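Lys-gingipain W83 (PDB 3M1H) cleaves host proteins after lysine and may act as a virulence factor, this chain being its K3 adhesin domain, a calcium-binding beta jelly roll. Local coordinates at residues A3-E8 with L73-G78; W30-P35 with I48-A53; P61-N66 with G161-F166; T82-A87 with W141-V146. One frame throughout, in Å; residues are numbered along the deposited sequence.

From the N terminus, residues 3-8 open the first long loop, which contact 1 closes when 73-78 packs against them. Contact 2, 30-35 with 48-53, closes a short loop nested inside it. Segment 61-66 starts contact 3 before contact 1 has closed, so the two cross; its partner 161-166 arrives late, and the pair lies across the chain's centre from contact 1. Contact 4, 82-87 with 141-146, follows contact 1 and is nested within contact 3. Contacts 1, 2 and 4 reach the sheet built on strand 167-177, whereas contact 3 joins the lead-in to strand 65-69 with the 154-160 to 167-177 connection. Contact 2 touches contact 3 through S52 and N66, and contact 4 through C49 and W141.

Contact 1: A3-E8 with L73-G78; sequences AEVLNE and LSLPGG. With NA (sodium ion), chain G.
V5 and L6 meet L73 and L75 where a classic beta bulge, both of its residues facing I175, interrupts the N-terminal strand 4-8 of the jelly roll. The chain turns a corner at V5, which brings two successive side chains against the loop ahead of strand 79-87. V5 suits this corner because it branches at once. Its CB points at the loop; CG1, anti to the carbonyl carbon (chi1 -59°), passes 4.5 Å from S74 O, while CG2 does the main packing, 4.1 Å from L75 CD2 and 4.4 Å from L73 CD2. L73 needs its greater length, for only its branched end turns toward the strand, where CD2 also lies 4.3 Å from L6 CD2. L73 itself rests on I175, as V5 and L6 do. A type I turn then reverses the loop, closed by a 2.9 Å bond from G78 N to L75 O; G78 has a positive phi at which a side chain would press on the preceding carbonyl.

Polar side chains on either side of the bulge in the sequence join: N7 ND2 gives E4 OE1 a nearly straight hydrogen bond (3.0 Å, 170° at the hydrogen), met on the syn side of the carboxylate. N7 OD1 accepts from a water that also binds sodium. Five waters surround that ion, and the sixth ligand is the backbone oxygen of N7, with N7 O 2.4 Å from the metal.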
loop_
_atom_site.group_PDB
_atom_site.type_symbol
_atom_site.label_atom_id
_atom_site.label_comp_id
_atom_site.label_asym_id
_atom_site.label_seq_id
_atom_site.Cartn_x
_atom_site.Cartn_y
_atom_site.Cartn_z
ATOM N N ALA A 3 21.648 -8.971 3.039
ATOM C CA ALA A 3 21.945 -7.583 2.579
ATOM C C ALA A 3 20.662 -6.895 2.131
ATOM O O ALA A 3 19.926 -7.418 1.289
ATOM C CB ALA A 3 22.934 -7.607 1.433
ATOM N N GLU A 4 20.401 -5.716 2.672
ATOM C CA GLU A 4 19.180 -5.000 2.341
ATOM C C GLU A 4 19.448 -4.191 1.105
ATOM O O GLU A 4 20.462 -3.505 1.004
ATOM C CB GLU A 4 18.738 -4.067 3.468
ATOM C CG GLU A 4 18.356 -4.764 4.739
ATOM C CD GLU A 4 17.770 -3.828 5.780
ATOM O OE1 GLU A 4 17.803 -2.584 5.600
ATOM O OE2 GLU A 4 17.267 -4.376 6.778
ATOM N N VAL A 5 18.545 -4.284 0.148
ATOM C CA VAL A 5 18.617 -3.469 -1.057
ATOM C C VAL A 5 17.579 -2.351 -1.062
ATOM O O VAL A 5 17.715 -1.414 -1.838
ATOM C CB VAL A 5 18.457 -4.325 -2.340
ATOM C CG1 VAL A 5 19.569 -5.395 -2.387
ATOM C CG2 VAL A 5 17.068 -4.949 -2.422
ATOM N N LEU A 6 16.570 -2.441 -0.188
ATOM C CA LEU A 6 15.568 -1.392 -0.054
ATOM C C LEU A 6 15.108 -1.369 1.396
ATOM O O LEU A 6 14.937 -2.400 2.004
ATOM C CB LEU A 6 14.365 -1.642 -0.989
ATOM C CG LEU A 6 13.422 -0.484 -1.315
ATOM C CD1 LEU A 6 14.166 0.589 -2.108
ATOM C CD2 LEU A 6 12.171 -0.968 -2.073
ATOM N N ASN A 7 14.931 -0.178 1.953
ATOM C CA ASN A 7 14.442 -0.020 3.315
ATOM C C ASN A 7 13.821 1.355 3.366
ATOM O O ASN A 7 14.512 2.374 3.469
ATOM C CB ASN A 7 15.545 -0.187 4.360
ATOM C CG ASN A 7 14.997 -0.152 5.782
ATOM O OD1 ASN A 7 14.020 0.536 6.061
ATOM N ND2 ASN A 7 15.620 -0.906 6.678
ATOM N N GLU A 8 12.502 1.380 3.246
ATOM C CA GLU A 8 11.770 2.627 3.138
ATOM C C GLU A 8 10.758 2.806 4.270
ATOM O O GLU A 8 9.798 2.004 4.435
ATOM C CB GLU A 8 11.047 2.699 1.799
ATOM C CG GLU A 8 10.393 4.043 1.556
ATOM C CD GLU A 8 11.364 5.193 1.820
ATOM O OE1 GLU A 8 12.466 5.161 1.239
ATOM O OE2 GLU A 8 11.003 6.094 2.596
ATOM N N LEU A 73 15.200 -2.730 -8.855
ATOM C CA LEU A 73 15.878 -3.603 -7.911
ATOM C C LEU A 73 16.849 -4.501 -8.687
ATOM O O LEU A 73 16.616 -4.803 -9.871
ATOM C CB LEU A 73 14.855 -4.455 -7.177
ATOM C CG LEU A 73 13.713 -3.760 -6.416
ATOM C CD1 LEU A 73 12.627 -4.752 -5.988
ATOM C CD2 LEU A 73 14.239 -2.989 -5.222
ATOM N N SER A 74 17.926 -4.930 -8.022
ATOM C CA SER A 74 18.784 -5.974 -8.566
ATOM C C SER A 74 18.710 -7.171 -7.628
ATOM O O SER A 74 19.245 -7.133 -6.514
ATOM C CB SER A 74 20.227 -5.478 -8.710
ATOM O OG SER A 74 21.033 -6.544 -9.224
ATOM N N LEU A 75 18.017 -8.217 -8.063
ATOM C CA LEU A 75 17.833 -9.425 -7.293
ATOM C C LEU A 75 18.159 -10.658 -8.156
ATOM O O LEU A 75 17.277 -11.503 -8.434
ATOM C CB LEU A 75 16.408 -9.499 -6.748
ATOM C CG LEU A 75 16.027 -8.342 -5.811
ATOM C CD1 LEU A 75 14.527 -8.296 -5.540
ATOM C CD2 LEU A 75 16.833 -8.427 -4.499
ATOM N N PRO A 76 19.416 -10.763 -8.571
ATOM C CA PRO A 76 19.797 -11.816 -9.516
ATOM C C PRO A 76 19.571 -13.232 -9.002
ATOM O O PRO A 76 19.338 -14.147 -9.813
ATOM C CB PRO A 76 21.271 -11.531 -9.783
ATOM C CG PRO A 76 21.741 -10.780 -8.651
ATOM C CD PRO A 76 20.574 -9.936 -8.204
ATOM N N GLY A 77 19.595 -13.403 -7.677
ATOM C CA GLY A 77 19.261 -14.668 -7.033
ATOM C C GLY A 77 17.968 -14.677 -6.226
ATOM O O GLY A 77 17.720 -15.580 -5.427
ATOM N N GLY A 78 17.118 -13.675 -6.449
ATOM C CA GLY A 78 15.927 -13.502 -5.655
ATOM C C GLY A 78 16.173 -12.730 -4.363
ATOM O O GLY A 78 17.262 -12.229 -4.062
HETATM NA NA NA G . 15.507 4.263 4.494
HETATM O O HOH W 1 14.095 3.180 6.292
HETATM O O HOH W 2 17.025 2.875 5.781
HETATM O O HOH W 3 15.267 5.596 6.521
HETATM O O HOH W 4 13.662 5.293 4.187
HETATM O O HOH W 5 15.814 4.581 2.088
#

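Contact 2: W30-P35 with I48-A53. With CA (calcium ion), chain F.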
loop_
_atom_site.group_PDB
_atom_site.type_symbol
_atom_site.label_atom_id
_atom_site.label_comp_id
_atom_site.label_asym_id
_atom_site.label_seq_id
_atom_site.Cartn_x
_atom_site.Cartn_y
_atom_site.Cartn_z
ATOM N N TRP A 30 -1.907 6.428 -4.039
ATOM C CA TRP A 30 -1.187 6.222 -2.800
ATOM C C TRP A 30 -0.554 7.569 -2.472
ATOM O O TRP A 30 -0.004 8.256 -3.341
ATOM C CB TRP A 30 -0.100 5.185 -2.971
ATOM C CG TRP A 30 -0.555 3.761 -3.039
ATOM C CD1 TRP A 30 -0.816 3.054 -4.152
ATOM C CD2 TRP A 30 -0.766 2.865 -1.927
ATOM N NE1 TRP A 30 -1.194 1.760 -3.834
ATOM C CE2 TRP A 30 -1.160 1.620 -2.470
ATOM C CE3 TRP A 30 -0.655 3.001 -0.538
ATOM C CZ2 TRP A 30 -1.429 0.526 -1.670
ATOM C CZ3 TRP A 30 -0.933 1.910 0.262
ATOM C CH2 TRP A 30 -1.333 0.695 -0.308
ATOM N N THR A 31 -0.623 7.937 -1.201
ATOM C CA THR A 31 -0.179 9.240 -0.751
ATOM C C THR A 31 0.192 9.265 0.737
ATOM O O THR A 31 -0.328 8.515 1.545
ATOM C CB THR A 31 -1.256 10.311 -1.027
ATOM O OG1 THR A 31 -0.791 11.589 -0.593
ATOM C CG2 THR A 31 -2.576 9.974 -0.297
ATOM N N THR A 32 1.112 10.151 1.100
ATOM C CA THR A 32 1.390 10.428 2.507
ATOM C C THR A 32 0.666 11.685 2.996
ATOM O O THR A 32 0.871 12.124 4.149
ATOM C CB THR A 32 2.906 10.576 2.794
ATOM O OG1 THR A 32 3.451 11.669 2.046
ATOM C CG2 THR A 32 3.641 9.269 2.496
ATOM N N THR A 33 -0.168 12.277 2.154
ATOM C CA THR A 33 -0.947 13.469 2.577
ATOM C C THR A 33 -2.421 13.200 2.266
ATOM O O THR A 33 -3.020 13.865 1.410
ATOM C CB THR A 33 -0.485 14.757 1.844
ATOM O OG1 THR A 33 -0.535 14.558 0.421
ATOM C CG2 THR A 33 0.957 15.126 2.255
ATOM N N PRO A 34 -3.033 12.181 2.913
ATOM C CA PRO A 34 -4.423 11.834 2.613
ATOM C C PRO A 34 -5.387 13.000 2.827
ATOM O O PRO A 34 -5.396 13.612 3.923
ATOM C CB PRO A 34 -4.744 10.720 3.626
ATOM C CG PRO A 34 -3.719 10.876 4.684
ATOM C CD PRO A 34 -2.478 11.316 3.975
ATOM N N PRO A 35 -6.191 13.318 1.814
ATOM C CA PRO A 35 -7.237 14.328 2.062
ATOM C C PRO A 35 -8.356 13.823 2.976
ATOM O O PRO A 35 -8.602 12.606 3.018
ATOM C CB PRO A 35 -7.801 14.605 0.666
ATOM C CG PRO A 35 -7.526 13.396 -0.091
ATOM C CD PRO A 35 -6.225 12.857 0.417
ATOM N N ILE A 48 5.027 8.844 9.722
ATOM C CA ILE A 48 4.464 8.805 8.360
ATOM C C ILE A 48 4.291 7.389 7.848
ATOM O O ILE A 48 5.163 6.541 8.000
ATOM C CB ILE A 48 5.358 9.541 7.334
ATOM C CG1 ILE A 48 5.811 10.900 7.869
ATOM C CG2 ILE A 48 4.656 9.629 5.953
ATOM C CD1 ILE A 48 4.723 11.730 8.285
ATOM N N CYS A 49 3.170 7.171 7.168
ATOM C CA CYS A 49 2.972 6.004 6.338
ATOM C C CYS A 49 2.300 6.430 5.031
ATOM O O CYS A 49 1.895 7.599 4.880
ATOM C CB CYS A 49 2.136 4.957 7.082
ATOM S SG CYS A 49 0.446 5.486 7.484
ATOM N N VAL A 50 2.203 5.497 4.071
ATOM C CA VAL A 50 1.651 5.798 2.770
ATOM C C VAL A 50 0.336 5.064 2.671
ATOM O O VAL A 50 0.241 3.934 3.160
ATOM C CB VAL A 50 2.638 5.465 1.637
ATOM C CG1 VAL A 50 2.940 3.950 1.564
ATOM C CG2 VAL A 50 2.142 6.036 0.301
ATOM N N SER A 51 -0.665 5.737 2.072
ATOM C CA SER A 51 -2.065 5.300 2.213
ATOM C C SER A 51 -2.821 5.450 0.909
ATOM O O SER A 51 -2.529 6.344 0.110
ATOM C CB SER A 51 -2.745 6.139 3.297
ATOM O OG SER A 51 -1.939 6.170 4.486
ATOM N N SER A 52 -3.822 4.586 0.720
ATOM C CA SER A 52 -4.701 4.661 -0.452
ATOM C C SER A 52 -6.163 4.483 -0.012
ATOM O O SER A 52 -6.441 3.690 0.853
ATOM C CB SER A 52 -4.276 3.657 -1.487
ATOM O OG SER A 52 -5.162 3.572 -2.634
ATOM N N ALA A 53 -7.058 5.256 -0.634
ATOM C CA ALA A 53 -8.458 5.344 -0.194
ATOM C C ALA A 53 -9.431 4.536 -1.016
ATOM O O ALA A 53 -9.418 4.578 -2.242
ATOM C CB ALA A 53 -8.930 6.813 -0.202
HETATM CA CA CA F . 6.988 5.314 8.702
HETATM O O HOH W 6 8.683 3.985 9.703
#
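T31 and S51 form a single antiparallel bridge of the hydrogen-bonded kind, T31 N to S51 O and S51 N to T31 O both measuring 2.8 Å. The bridge ties an irregular loop to strand 50-53 of the jelly roll, a strand that also pairs with 167-177. Next to it, the indole of W30 lies against S52, whose CB sits over the middle of the six-membered ring, 3.8 Å from its centroid. A small serine suits this spot: CB can come down on the ring while OG, anti to the backbone N (chi1 175°), bonds to H159 and N66. The ring edge meets backbone instead, with W30 CZ3 3.7 Å from V50 O, and its NE1 is satisfied by N66 O.

At the other end T32 applies its methyl: CG2 is 3.4 Å from C49 O and 3.6 Å from I48 CG2, the T32 and I48 side chains crossing at about a right angle. T31 uses its hydroxyl to fold the loop, accepting from T33 N in an ST turn (T31 OG1 to T33 N 2.9 Å, 166° at the hydrogen). I48 serves a calcium site shared with D9, E11, S46 and D171, binding the ion through I48 O at 2.3 Å.

Contact 3: P61-N66 with G161-F166. With CA (calcium ion), chain E.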
loop_
_atom_site.group_PDB
_atom_site.type_symbol
_atom_site.label_atom_id
_atom_site.label_comp_id
_atom_site.label_asym_id
_atom_site.label_seq_id
_atom_site.Cartn_x
_atom_site.Cartn_y
_atom_site.Cartn_z
ATOM N N PRO A 61 -17.299 7.400 -1.408
ATOM C CA PRO A 61 -16.672 6.181 -1.865
ATOM C C PRO A 61 -15.828 6.448 -3.118
ATOM O O PRO A 61 -16.172 7.301 -3.939
ATOM C CB PRO A 61 -17.845 5.233 -2.135
ATOM C CG PRO A 61 -19.004 5.849 -1.468
ATOM C CD PRO A 61 -18.774 7.293 -1.443
ATOM N N GLN A 62 -14.695 5.756 -3.187
ATOM C CA GLN A 62 -13.804 5.752 -4.343
ATOM C C GLN A 62 -13.719 4.337 -4.913
ATOM O O GLN A 62 -14.090 3.355 -4.247
ATOM C CB GLN A 62 -12.397 6.207 -3.904
ATOM C CG GLN A 62 -12.391 7.470 -3.151
ATOM C CD GLN A 62 -12.871 8.635 -3.987
ATOM O OE1 GLN A 62 -12.475 8.789 -5.142
ATOM N NE2 GLN A 62 -13.734 9.447 -3.417
ATOM N N ASN A 63 -13.238 4.232 -6.149
ATOM C CA ASN A 63 -12.994 2.959 -6.806
ATOM C C ASN A 63 -11.532 2.841 -7.215
ATOM O O ASN A 63 -11.171 2.937 -8.392
ATOM C CB ASN A 63 -13.933 2.821 -8.008
ATOM C CG ASN A 63 -15.385 2.751 -7.567
ATOM O OD1 ASN A 63 -15.875 1.688 -7.179
ATOM N ND2 ASN A 63 -16.046 3.893 -7.549
ATOM N N PRO A 64 -10.658 2.662 -6.211
ATOM C CA PRO A 64 -9.226 2.715 -6.502
ATOM C C PRO A 64 -8.735 1.561 -7.361
ATOM O O PRO A 64 -9.202 0.409 -7.246
ATOM C CB PRO A 64 -8.589 2.697 -5.093
ATOM C CG PRO A 64 -9.623 1.975 -4.235
ATOM C CD PRO A 64 -10.935 2.484 -4.773
ATOM N N ASP A 65 -7.782 1.889 -8.232
ATOM C CA ASP A 65 -6.878 0.919 -8.816
ATOM C C ASP A 65 -5.547 1.652 -8.837
ATOM O O ASP A 65 -5.120 2.196 -9.856
ATOM C CB ASP A 65 -7.329 0.435 -10.214
ATOM C CG ASP A 65 -6.485 -0.724 -10.739
ATOM O OD1 ASP A 65 -5.498 -1.135 -10.089
ATOM O OD2 ASP A 65 -6.769 -1.265 -11.814
ATOM N N ASN A 66 -4.936 1.691 -7.655
ATOM C CA ASN A 66 -3.752 2.502 -7.391
ATOM C C ASN A 66 -2.556 1.615 -7.128
ATOM O O ASN A 66 -2.595 0.757 -6.257
ATOM C CB ASN A 66 -3.973 3.375 -6.162
ATOM C CG ASN A 66 -5.111 4.353 -6.291
ATOM O OD1 ASN A 66 -5.556 4.701 -7.402
ATOM N ND2 ASN A 66 -5.599 4.821 -5.141
ATOM N N GLY A 161 -10.139 -3.210 -6.582
ATOM C CA GLY A 161 -11.199 -4.200 -6.415
ATOM C C GLY A 161 -11.888 -4.077 -5.071
ATOM O O GLY A 161 -12.168 -5.078 -4.416
ATOM N N CYS A 162 -12.115 -2.853 -4.633
ATOM C CA CYS A 162 -12.863 -2.592 -3.411
ATOM C C CYS A 162 -13.354 -1.152 -3.400
ATOM O O CYS A 162 -12.845 -0.296 -4.130
ATOM C CB CYS A 162 -12.066 -2.879 -2.140
ATOM S SG CYS A 162 -10.546 -1.905 -2.006
ATOM N N THR A 163 -14.354 -0.893 -2.571
ATOM C CA THR A 163 -14.949 0.417 -2.446
ATOM C C THR A 163 -15.666 0.519 -1.101
ATOM O O THR A 163 -16.155 -0.498 -0.557
ATOM C CB THR A 163 -15.970 0.734 -3.604
ATOM O OG1 THR A 163 -16.342 2.118 -3.549
ATOM C CG2 THR A 163 -17.219 -0.128 -3.518
ATOM N N ASP A 164 -15.686 1.741 -0.579
ATOM C CA ASP A 164 -16.553 2.112 0.526
ATOM C C ASP A 164 -16.170 1.536 1.874
ATOM O O ASP A 164 -17.034 1.168 2.671
ATOM C CB ASP A 164 -17.998 1.732 0.165
ATOM C CG ASP A 164 -19.033 2.566 0.889
ATOM O OD1 ASP A 164 -18.736 3.631 1.482
ATOM O OD2 ASP A 164 -20.198 2.115 0.820
ATOM N N PHE A 165 -14.862 1.495 2.163
ATOM C CA PHE A 165 -14.376 1.224 3.528
ATOM C C PHE A 165 -13.701 2.496 4.044
ATOM O O PHE A 165 -14.409 3.460 4.434
ATOM C CB PHE A 165 -13.578 -0.092 3.598
ATOM C CG PHE A 165 -14.463 -1.289 3.320
ATOM C CD1 PHE A 165 -15.258 -1.800 4.324
ATOM C CD2 PHE A 165 -14.549 -1.833 2.041
ATOM C CE1 PHE A 165 -16.123 -2.886 4.071
ATOM C CE2 PHE A 165 -15.415 -2.914 1.774
ATOM C CZ PHE A 165 -16.200 -3.437 2.803
ATOM N N PHE A 166 -12.362 2.572 4.064
ATOM C CA PHE A 166 -11.743 3.846 4.368
ATOM C C PHE A 166 -10.376 3.987 3.675
ATOM O O PHE A 166 -10.354 4.292 2.518
ATOM C CB PHE A 166 -11.722 4.113 5.882
ATOM C CG PHE A 166 -11.392 5.525 6.248
ATOM C CD1 PHE A 166 -12.100 6.572 5.691
ATOM C CD2 PHE A 166 -10.370 5.833 7.149
ATOM C CE1 PHE A 166 -11.821 7.869 6.025
ATOM C CE2 PHE A 166 -10.087 7.144 7.497
ATOM C CZ PHE A 166 -10.824 8.176 6.923
HETATM CA CA CA E . -6.954 6.348 -8.330
HETATM O O HOH W 7 -11.848 -0.294 -6.644
HETATM O O HOH W 8 -10.458 -1.925 -9.223
HETATM O O HOH W 9 -8.483 6.046 -6.540
#
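T163 and Q62 supply the direct bond between two connections of the jelly-roll sandwich: 61-66 leads into strand 65-69 of one sheet, and 161-166 carries the chain from that sheet to strand 167-177 of the other. The segments run in nearly opposite directions. T163 OG1, anti to its own backbone N (chi1 -170°), donates to Q62 O at 2.7 Å, coming from 40° above the carbonyl plane. Threonine suits the place because its short side chain carries a hydroxyl that reaches Q62 O.

Water makes the next links. One molecule donates both to P64 O at 2.8 Å and to C162 O at 2.7 Å; a second accepts from G161 N and bonds weakly to P64 O. G161 has a positive phi, natural for glycine.

Van der Waals contacts come from the two prolines, stiff residues with no N-H to satisfy. P64 CD rests 3.4 Å from C162 O. P61 lies alongside D164, its CG 3.7 Å from D164 OD1, an oxygen that also forms a salt bridge with R133.

Metal bonds close the account. N66 joins D22, D24, D26 and N28 of a DxDxDG-type calcium loop, its amide oxygen taking one position while a water takes another: N66 OD1 is 2.4 Å from the calcium ion.

Contact 4: T82-A87 with W141-V146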
loop_
_atom_site.group_PDB
_atom_site.type_symbol
_atom_site.label_atom_id
_atom_site.label_comp_id
_atom_site.label_asym_id
_atom_site.label_seq_id
_atom_site.Cartn_x
_atom_site.Cartn_y
_atom_site.Cartn_z
ATOM N N THR A 82 9.579 -7.742 3.158
ATOM C CA THR A 82 8.699 -7.579 4.308
ATOM C C THR A 82 8.173 -6.163 4.346
ATOM O O THR A 82 8.812 -5.226 3.870
ATOM C CB THR A 82 9.377 -7.880 5.672
ATOM O OG1 THR A 82 10.461 -6.974 5.879
ATOM C CG2 THR A 82 9.940 -9.289 5.710
ATOM N N PHE A 83 6.973 -6.041 4.879
ATOM C CA PHE A 83 6.304 -4.754 4.994
ATOM C C PHE A 83 5.230 -4.842 6.049
ATOM O O PHE A 83 4.818 -5.950 6.446
ATOM C CB PHE A 83 5.741 -4.278 3.643
ATOM C CG PHE A 83 4.647 -5.159 3.063
ATOM C CD1 PHE A 83 3.324 -4.928 3.359
ATOM C CD2 PHE A 83 4.976 -6.239 2.259
ATOM C CE1 PHE A 83 2.309 -5.741 2.826
ATOM C CE2 PHE A 83 3.946 -7.046 1.704
ATOM C CZ PHE A 83 2.650 -6.803 2.009
ATOM N N TRP A 84 4.749 -3.677 6.471
ATOM C CA TRP A 84 3.672 -3.592 7.440
ATOM C C TRP A 84 2.441 -2.931 6.823
ATOM O O TRP A 84 2.564 -1.957 6.038
ATOM C CB TRP A 84 4.122 -2.823 8.666
ATOM C CG TRP A 84 5.239 -3.479 9.438
ATOM C CD1 TRP A 84 6.567 -3.492 9.131
ATOM C CD2 TRP A 84 5.097 -4.190 10.665
ATOM N NE1 TRP A 84 7.269 -4.186 10.109
ATOM C CE2 TRP A 84 6.386 -4.607 11.062
ATOM C CE3 TRP A 84 4.004 -4.510 11.466
ATOM C CZ2 TRP A 84 6.592 -5.328 12.235
ATOM C CZ3 TRP A 84 4.214 -5.244 12.621
ATOM C CH2 TRP A 84 5.512 -5.637 12.986
ATOM N N VAL A 85 1.267 -3.452 7.182
ATOM C CA VAL A 85 0.004 -3.008 6.604
ATOM C C VAL A 85 -1.033 -2.876 7.691
ATOM O O VAL A 85 -1.022 -3.662 8.653
ATOM C CB VAL A 85 -0.475 -3.950 5.486
ATOM C CG1 VAL A 85 -0.692 -5.386 5.988
ATOM C CG2 VAL A 85 -1.749 -3.444 4.831
ATOM N N CYS A 86 -1.903 -1.867 7.598
ATOM C CA CYS A 86 -3.084 -1.839 8.435
ATOM C C CYS A 86 -4.227 -1.113 7.748
ATOM O O CYS A 86 -4.016 -0.341 6.793
ATOM C CB CYS A 86 -2.793 -1.180 9.796
ATOM S SG CYS A 86 -2.650 0.628 9.838
ATOM N N ALA A 87 -5.432 -1.326 8.271
ATOM C CA ALA A 87 -6.556 -0.535 7.914
ATOM C C ALA A 87 -6.541 0.750 8.705
ATOM O O ALA A 87 -6.399 0.733 9.944
ATOM C CB ALA A 87 -7.869 -1.344 8.210
ATOM N N TRP A 141 -1.420 -2.970 13.000
ATOM C CA TRP A 141 -0.353 -3.176 12.039
ATOM C C TRP A 141 0.077 -4.628 12.062
ATOM O O TRP A 141 0.412 -5.170 13.136
ATOM C CB TRP A 141 0.860 -2.302 12.350
ATOM C CG TRP A 141 0.645 -0.825 12.071
ATOM C CD1 TRP A 141 0.281 0.144 12.973
ATOM C CD2 TRP A 141 0.825 -0.161 10.823
ATOM N NE1 TRP A 141 0.216 1.369 12.354
ATOM C CE2 TRP A 141 0.536 1.209 11.033
ATOM C CE3 TRP A 141 1.175 -0.589 9.537
ATOM C CZ2 TRP A 141 0.596 2.149 10.006
ATOM C CZ3 TRP A 141 1.245 0.352 8.514
ATOM C CH2 TRP A 141 0.938 1.698 8.764
ATOM N N TYR A 142 0.158 -5.219 10.877
ATOM C CA TYR A 142 0.604 -6.587 10.692
ATOM C C TYR A 142 1.747 -6.619 9.709
ATOM O O TYR A 142 1.701 -5.930 8.668
ATOM C CB TYR A 142 -0.545 -7.440 10.134
ATOM C CG TYR A 142 -1.657 -7.693 11.117
ATOM C CD1 TYR A 142 -1.539 -8.690 12.078
ATOM C CD2 TYR A 142 -2.834 -6.966 11.064
ATOM C CE1 TYR A 142 -2.561 -8.950 12.968
ATOM C CE2 TYR A 142 -3.865 -7.199 11.955
ATOM C CZ TYR A 142 -3.726 -8.190 12.910
ATOM O OH TYR A 142 -4.745 -8.427 13.800
ATOM N N GLN A 143 2.789 -7.389 10.037
ATOM C CA GLN A 143 3.891 -7.589 9.102
ATOM C C GLN A 143 3.628 -8.758 8.166
ATOM O O GLN A 143 3.166 -9.826 8.620
ATOM C CB GLN A 143 5.234 -7.819 9.838
ATOM C CG GLN A 143 6.424 -7.613 8.928
ATOM C CD GLN A 143 7.744 -7.805 9.618
ATOM O OE1 GLN A 143 7.853 -8.659 10.494
ATOM N NE2 GLN A 143 8.749 -7.020 9.238
ATOM N N LYS A 144 3.907 -8.555 6.887
ATOM C CA LYS A 144 3.766 -9.563 5.835
ATOM C C LYS A 144 5.116 -9.862 5.225
ATOM O O LYS A 144 6.005 -8.982 5.189
ATOM C CB LYS A 144 2.813 -9.075 4.722
ATOM C CG LYS A 144 1.461 -8.562 5.180
ATOM C CD LYS A 144 0.577 -9.713 5.622
ATOM C CE LYS A 144 -0.612 -9.185 6.378
ATOM N NZ LYS A 144 -1.582 -10.295 6.675
ATOM N N THR A 145 5.297 -11.103 4.767
ATOM C CA THR A 145 6.538 -11.568 4.171
ATOM C C THR A 145 6.230 -12.218 2.841
ATOM O O THR A 145 5.343 -13.081 2.775
ATOM C CB THR A 145 7.272 -12.556 5.117
ATOM O OG1 THR A 145 7.556 -11.892 6.357
ATOM C CG2 THR A 145 8.570 -13.058 4.521
ATOM N N VAL A 146 6.903 -11.756 1.791
ATOM C CA VAL A 146 6.686 -12.260 0.427
ATOM C C VAL A 146 8.027 -12.618 -0.206
ATOM O O VAL A 146 8.967 -11.847 -0.192
ATOM C CB VAL A 146 5.992 -11.185 -0.439
ATOM C CG1 VAL A 146 5.790 -11.691 -1.845
ATOM C CG2 VAL A 146 4.684 -10.716 0.187
HETATM O O HOH W 10 9.483 -4.807 7.250
#
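Q143 turns its CG anti to the backbone N (chi1 -163°) and stays extended beyond it, which lays the side chain over the indole of W84. C86, by contrast, tucks SG between its own N and carbonyl carbon, above the indole of W141. In the first pair Q143 CB stands 3.5 Å from the centroid of the six-membered ring, nearly over its centre, and the amide stacks on the ring with the planes 27° apart. Q143 NE2 and W84 NE1, both donors, do not bond to each other; NE2 instead donates one hydrogen to a water 3.1 Å away, which lies 2.7 Å from T82 OG1. In the second pair C86 SG is 3.5 Å from the centroid of the W141 six-membered ring, a sulfur-aromatic contact over the face. H44 touches both tryptophans, stacking on W84.

These residues belong to antiparallel strands 79-87 and 142-148 of one jelly-roll sheet, the directions of 82-87 and 142-146 being 138° apart. F83 with K144 and V85 with Y142 are the hydrogen-bonded pairs, each held by two backbone bonds; K144 N to F83 O is the shortest, at 2.8 Å.

F83 and V85, on the face toward Y97 of the other sheet, are apolar as that packing requires; F83 also touches V99. K144 is amphipathic enough to border them: CB lies 3.9 Å from the centroid of the F83 ring, CE is 3.8 Å from V85 CG1, and NZ forms a salt bridge with E118. F83 also meets F157 edge-to-face, while V146 CG2 approaches the ring's edge, 4.0 Å from F83 CE2.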